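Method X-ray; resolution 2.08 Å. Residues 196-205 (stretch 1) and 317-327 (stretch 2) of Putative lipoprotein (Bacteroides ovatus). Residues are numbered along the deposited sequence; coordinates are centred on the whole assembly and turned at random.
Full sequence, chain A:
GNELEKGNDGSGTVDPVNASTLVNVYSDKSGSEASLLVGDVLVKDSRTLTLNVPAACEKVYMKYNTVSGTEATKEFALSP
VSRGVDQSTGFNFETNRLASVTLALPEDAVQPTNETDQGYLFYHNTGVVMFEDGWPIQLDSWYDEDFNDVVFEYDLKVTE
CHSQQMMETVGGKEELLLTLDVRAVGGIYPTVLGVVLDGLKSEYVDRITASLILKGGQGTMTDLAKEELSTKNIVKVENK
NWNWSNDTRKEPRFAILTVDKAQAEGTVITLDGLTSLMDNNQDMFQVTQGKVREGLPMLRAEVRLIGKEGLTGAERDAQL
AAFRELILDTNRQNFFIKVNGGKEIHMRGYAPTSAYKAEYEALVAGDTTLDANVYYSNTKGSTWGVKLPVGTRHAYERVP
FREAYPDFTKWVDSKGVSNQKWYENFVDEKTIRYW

Stretch 1, residues 196-205: VLDGLKSEYV
Stretch 2, residues 317-327: DAQLAAFRELI

Leu200, Tyr204, Ala322 and Leu326 form the apolar centre where an irregular segment, 196-205, packs on one side of helix 317-327; the contact buries 478 Å². The two stretches run in opposite senses: the CA atoms of Leu197 and Leu326 lie 6.7 Å apart, those of Leu200 and Ala322 5.6 Å, those of Tyr204 and Gln319 5.7 Å. Leu200 (chi1 t, chi2 p) sets CD1 squarely over the Phe323 ring, 3.6 Å from its centroid and 3° off the normal, while its CB meets Leu326 CD1 at 3.9 Å. Leu326 (m, t) also brings CD2 to 3.8 Å from Leu197 CB (Leu197 is m, t). The small Ala322 leaves room for the Tyr204 ring, whose CE2 lies 3.6 Å from Ala322 CB. Tyr204 (chi1 m, chi2 -35°) points toward the helix and receives Gln319 CA over one face, 3.8 Å from the ring centroid. Strand 196-198 leads into a type II turn, Leu197 to Leu200, closed by Leu200 N to Leu197 O (3.0 Å); Gly199 suits its positive phi (83°). A 3-10 segment, 202-204, follows. At the polar edge, extended Gln319 (t, t) donates from NE2 to Tyr204 O (3.0 Å), and a water donates to Asp198 O (2.8 Å) and Ala322 O (2.7 Å), bridging turn and helix.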

# COMPACT_ATOMS: atom_id res chain seq x y z
N VAL A 196 -7.06 -7.08 -0.43
CA VAL A 196 -7.00 -8.46 -0.02
C VAL A 196 -5.54 -8.68 0.38
O VAL A 196 -4.65 -8.43 -0.44
CB VAL A 196 -7.42 -9.47 -1.13
CG1 VAL A 196 -7.20 -10.90 -0.64
CG2 VAL A 196 -8.86 -9.25 -1.59
N LEU A 197 -5.30 -9.12 1.62
CA LEU A 197 -3.97 -9.48 2.08
C LEU A 197 -3.85 -10.95 1.77
O LEU A 197 -4.20 -11.82 2.58
CB LEU A 197 -3.78 -9.18 3.57
CG LEU A 197 -4.00 -7.74 4.01
CD1 LEU A 197 -3.96 -7.65 5.49
CD2 LEU A 197 -3.00 -6.78 3.35
N ASP A 198 -3.48 -11.22 0.51
CA ASP A 198 -3.42 -12.54 -0.09
C ASP A 198 -2.53 -13.50 0.71
O ASP A 198 -1.38 -13.18 1.02
CB ASP A 198 -2.92 -12.40 -1.53
CG ASP A 198 -3.40 -13.50 -2.44
OD1 ASP A 198 -3.09 -14.66 -2.17
OD2 ASP A 198 -4.11 -13.18 -3.42
N GLY A 199 -3.11 -14.65 1.08
CA GLY A 199 -2.41 -15.66 1.86
C GLY A 199 -2.41 -15.41 3.35
O GLY A 199 -2.00 -16.30 4.10
N LEU A 200 -2.88 -14.22 3.82
CA LEU A 200 -2.93 -14.00 5.26
C LEU A 200 -4.22 -14.64 5.81
O LEU A 200 -5.22 -13.96 6.01
CB LEU A 200 -2.80 -12.53 5.67
CG LEU A 200 -2.46 -12.36 7.16
CD1 LEU A 200 -0.99 -12.74 7.47
CD2 LEU A 200 -2.78 -11.01 7.63
N LYS A 201 -4.17 -15.96 6.02
CA LYS A 201 -5.30 -16.78 6.47
C LYS A 201 -5.70 -16.49 7.92
O LYS A 201 -4.87 -16.02 8.70
CB LYS A 201 -4.97 -18.27 6.29
CG LYS A 201 -4.55 -18.62 4.86
CD LYS A 201 -4.66 -20.09 4.59
CE LYS A 201 -3.71 -20.55 3.51
NZ LYS A 201 -2.53 -21.25 4.08
N SER A 202 -6.97 -16.79 8.28
CA SER A 202 -7.52 -16.57 9.62
C SER A 202 -6.71 -17.36 10.69
O SER A 202 -6.50 -16.85 11.78
CB SER A 202 -9.01 -16.94 9.67
OG SER A 202 -9.23 -18.31 9.37
N GLU A 203 -6.21 -18.55 10.34
CA GLU A 203 -5.39 -19.43 11.17
C GLU A 203 -4.13 -18.70 11.66
O GLU A 203 -3.57 -19.08 12.68
CB GLU A 203 -4.96 -20.70 10.38
CG GLU A 203 -6.10 -21.65 10.00
CD GLU A 203 -6.96 -21.32 8.79
OE1 GLU A 203 -6.81 -20.21 8.23
OE2 GLU A 203 -7.82 -22.16 8.43
N TYR A 204 -3.69 -17.65 10.93
CA TYR A 204 -2.50 -16.88 11.27
C TYR A 204 -2.81 -15.61 12.06
O TYR A 204 -1.87 -14.98 12.55
CB TYR A 204 -1.72 -16.49 9.99
CG TYR A 204 -1.33 -17.63 9.07
CD1 TYR A 204 -0.99 -18.89 9.58
CD2 TYR A 204 -1.29 -17.46 7.69
CE1 TYR A 204 -0.60 -19.92 8.74
CE2 TYR A 204 -0.91 -18.49 6.84
CZ TYR A 204 -0.57 -19.72 7.37
OH TYR A 204 -0.18 -20.74 6.53
N VAL A 205 -4.08 -15.18 12.11
CA VAL A 205 -4.48 -13.92 12.71
C VAL A 205 -5.30 -14.17 13.97
O VAL A 205 -6.37 -14.76 13.89
CB VAL A 205 -5.25 -13.03 11.69
CG1 VAL A 205 -5.69 -11.72 12.33
CG2 VAL A 205 -4.40 -12.78 10.44
N ASP A 317 6.39 -21.70 10.23
CA ASP A 317 7.22 -21.21 9.13
C ASP A 317 6.32 -20.64 8.06
O ASP A 317 6.67 -19.63 7.45
CB ASP A 317 8.11 -22.33 8.57
CG ASP A 317 9.21 -22.79 9.50
OD1 ASP A 317 10.01 -21.94 9.95
OD2 ASP A 317 9.30 -24.01 9.76
N ALA A 318 5.14 -21.27 7.85
CA ALA A 318 4.13 -20.85 6.89
C ALA A 318 3.50 -19.52 7.30
O ALA A 318 3.23 -18.70 6.43
CB ALA A 318 3.05 -21.91 6.76
N GLN A 319 3.27 -19.32 8.62
CA GLN A 319 2.68 -18.11 9.19
C GLN A 319 3.61 -16.90 9.02
O GLN A 319 3.16 -15.83 8.58
CB GLN A 319 2.39 -18.33 10.68
CG GLN A 319 1.72 -17.13 11.36
CD GLN A 319 1.48 -17.35 12.83
OE1 GLN A 319 2.20 -18.07 13.51
NE2 GLN A 319 0.49 -16.66 13.37
N LEU A 320 4.89 -17.07 9.40
CA LEU A 320 5.91 -16.03 9.33
C LEU A 320 6.12 -15.63 7.86
O LEU A 320 6.24 -14.44 7.56
CB LEU A 320 7.20 -16.53 10.00
CG LEU A 320 8.45 -15.62 9.93
CD1 LEU A 320 8.22 -14.25 10.62
CD2 LEU A 320 9.66 -16.33 10.54
N ALA A 321 6.09 -16.63 6.95
CA ALA A 321 6.23 -16.39 5.52
C ALA A 321 5.00 -15.62 4.98
O ALA A 321 5.17 -14.71 4.18
CB ALA A 321 6.39 -17.72 4.79
N ALA A 322 3.78 -15.94 5.47
CA ALA A 322 2.54 -15.26 5.08
C ALA A 322 2.57 -13.76 5.44
O ALA A 322 2.17 -12.94 4.62
CB ALA A 322 1.35 -15.93 5.74
N PHE A 323 3.05 -13.41 6.66
CA PHE A 323 3.19 -12.00 7.06
C PHE A 323 4.28 -11.32 6.24
O PHE A 323 4.09 -10.20 5.78
CB PHE A 323 3.52 -11.86 8.56
CG PHE A 323 2.30 -11.93 9.45
CD1 PHE A 323 1.57 -10.78 9.75
CD2 PHE A 323 1.89 -13.14 10.00
CE1 PHE A 323 0.45 -10.85 10.57
CE2 PHE A 323 0.76 -13.20 10.82
CZ PHE A 323 0.03 -12.06 11.08
N ARG A 324 5.41 -12.01 6.03
CA ARG A 324 6.57 -11.46 5.30
C ARG A 324 6.28 -11.20 3.82
O ARG A 324 6.63 -10.13 3.31
CB ARG A 324 7.78 -12.37 5.42
CG ARG A 324 8.58 -12.16 6.69
CD ARG A 324 9.79 -13.08 6.68
NE ARG A 324 10.49 -13.07 7.96
CZ ARG A 324 11.38 -13.98 8.34
NH1 ARG A 324 11.69 -14.99 7.53
NH2 ARG A 324 11.97 -13.88 9.52
N GLU A 325 5.64 -12.17 3.15
CA GLU A 325 5.29 -12.12 1.73
C GLU A 325 4.31 -11.00 1.40
O GLU A 325 4.23 -10.61 0.24
CB GLU A 325 4.73 -13.48 1.26
CG GLU A 325 5.83 -14.48 0.93
CD GLU A 325 6.53 -14.19 -0.38
OE1 GLU A 325 6.01 -14.60 -1.44
OE2 GLU A 325 7.59 -13.52 -0.34
N LEU A 326 3.58 -10.45 2.40
CA LEU A 326 2.69 -9.32 2.10
C LEU A 326 3.51 -8.07 1.77
O LEU A 326 3.04 -7.21 1.01
CB LEU A 326 1.69 -9.02 3.26
CG LEU A 326 0.68 -10.12 3.52
CD1 LEU A 326 -0.05 -9.87 4.81
CD2 LEU A 326 -0.30 -10.25 2.37
N ILE A 327 4.72 -7.94 2.34
CA ILE A 327 5.59 -6.80 2.03
C ILE A 327 6.51 -7.16 0.86
O ILE A 327 6.70 -6.33 -0.05
CB ILE A 327 6.42 -6.35 3.26
CG1 ILE A 327 5.52 -5.78 4.38
CG2 ILE A 327 7.60 -5.38 2.85
CD1 ILE A 327 5.61 -4.32 4.60
O HOH W 1 0.98 -13.90 2.39